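Side-chain contact in citrate synthase (Metallosphaera sedula, PDB 6ABX), which probably catalyses the condensation of oxaloacetate with acetyl-CoA and water to give citrate and CoA, a step of the tricarboxylic acid cycle: residues K257-D260 against P261-I265. Sequence-based numbering, arbitrary orientation.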
# COMPACT_ATOMS: atom_id res chain seq x y z
N LYS A 257 3.80 -15.30 -24.11
CA LYS A 257 3.91 -15.10 -25.55
C LYS A 257 3.15 -16.22 -26.26
O LYS A 257 3.33 -16.47 -27.43
CB LYS A 257 5.41 -14.98 -25.89
CG LYS A 257 6.04 -13.66 -25.43
CD LYS A 257 5.10 -12.45 -25.57
CE LYS A 257 5.62 -11.12 -25.07
NZ LYS A 257 6.40 -11.25 -23.81
N THR A 258 2.23 -16.84 -25.51
CA THR A 258 1.31 -17.82 -25.96
C THR A 258 0.11 -17.76 -25.01
O THR A 258 0.04 -16.86 -24.16
CB THR A 258 1.99 -19.19 -26.03
OG1 THR A 258 1.11 -20.02 -26.80
CG2 THR A 258 2.27 -19.75 -24.66
N MET A 259 -0.83 -18.67 -25.19
CA MET A 259 -2.05 -18.77 -24.35
C MET A 259 -1.58 -18.78 -22.89
O MET A 259 -0.65 -19.50 -22.58
CB MET A 259 -2.81 -20.08 -24.64
CG MET A 259 -4.07 -20.27 -23.79
SD MET A 259 -5.54 -19.73 -24.67
CE MET A 259 -6.86 -20.28 -23.60
N ASP A 260 -2.15 -17.92 -22.04
CA ASP A 260 -1.87 -17.97 -20.61
C ASP A 260 -2.28 -19.35 -20.10
O ASP A 260 -3.40 -19.79 -20.29
CB ASP A 260 -2.63 -16.83 -19.95
CG ASP A 260 -2.53 -16.66 -18.45
OD1 ASP A 260 -2.17 -17.61 -17.72
OD2 ASP A 260 -2.76 -15.52 -18.03
N PRO A 261 -1.43 -20.09 -19.37
CA PRO A 261 -1.83 -21.42 -18.91
C PRO A 261 -3.06 -21.39 -17.99
O PRO A 261 -3.86 -22.34 -17.99
CB PRO A 261 -0.63 -21.90 -18.08
CG PRO A 261 0.17 -20.65 -17.79
CD PRO A 261 -0.07 -19.72 -18.97
N ARG A 262 -3.22 -20.28 -17.26
CA ARG A 262 -4.37 -20.13 -16.36
C ARG A 262 -5.65 -20.01 -17.19
O ARG A 262 -6.71 -20.55 -16.81
CB ARG A 262 -4.17 -18.93 -15.44
CG ARG A 262 -2.92 -18.99 -14.56
CD ARG A 262 -2.62 -17.68 -13.87
NE ARG A 262 -2.25 -16.66 -14.85
CZ ARG A 262 -2.02 -15.39 -14.54
NH1 ARG A 262 -1.86 -14.51 -15.52
NH2 ARG A 262 -2.04 -15.00 -13.28
N ALA A 263 -5.57 -19.35 -18.35
CA ALA A 263 -6.72 -19.27 -19.26
C ALA A 263 -7.09 -20.64 -19.84
O ALA A 263 -8.27 -20.97 -20.00
CB ALA A 263 -6.46 -18.28 -20.40
N LYS A 264 -6.08 -21.41 -20.23
CA LYS A 264 -6.29 -22.75 -20.78
C LYS A 264 -7.03 -23.61 -19.75
O LYS A 264 -7.97 -24.35 -20.07
CB LYS A 264 -4.95 -23.36 -21.11
CG LYS A 264 -5.00 -24.74 -21.74
CD LYS A 264 -3.70 -25.04 -22.50
CE LYS A 264 -3.76 -24.58 -23.95
NZ LYS A 264 -3.27 -25.62 -24.88
N ILE A 265 -6.59 -23.50 -18.49
CA ILE A 265 -7.16 -24.35 -17.45
C ILE A 265 -8.59 -23.91 -17.17
O ILE A 265 -9.52 -24.74 -17.07
CB ILE A 265 -6.29 -24.35 -16.18
CG1 ILE A 265 -4.92 -24.98 -16.46
CG2 ILE A 265 -7.01 -25.01 -15.05
CD1 ILE A 265 -3.90 -24.74 -15.40
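Asp260 and Arg262 lock together side-on at the buried start of helix 261-270, each carboxylate oxygen meeting one guanidinium nitrogen. Arg262 NE lies 3.0 Å from Asp260 OD1 in an almost straight bond (174°), and Arg262 NH1 stands 2.9 Å from Asp260 OD2; both oxygens use their syn lone pairs. The two planes are 26° apart. Asp260 is also the N-cap: with its CG anti to the backbone N (chi1 179°), the carboxylate reaches the first turn, where Arg262 N, 2.9 Å from Asp260 OD1, approaches from above the carboxylate plane. OD1 thus takes two N-H groups, while OD2 has a second donor in Val306 N. The backbone joins in as Lys264 N bonds to Asp260 O at 3.1 Å, the helical i to i-4 pattern. The salt bridge steadies the guanidinium beside the oxaloacetate site of this citrate synthase, where Arg262 NH2 hydrogen-bonds a bound citrate anion and the side chain touches His179. Replacing Asp260 by an alanine would remove both carboxylate oxygens, and is likely to leave the first turn without its side-chain cap and the Arg262 guanidinium freer to turn away from the ligand. On the more open flank Met259 makes looser, apolar contact: its chain bends at chi2, laying CE 3.8 Å from Ala263 CB, while CG only grazes Lys264 CB and the end of that exposed lysine leads away.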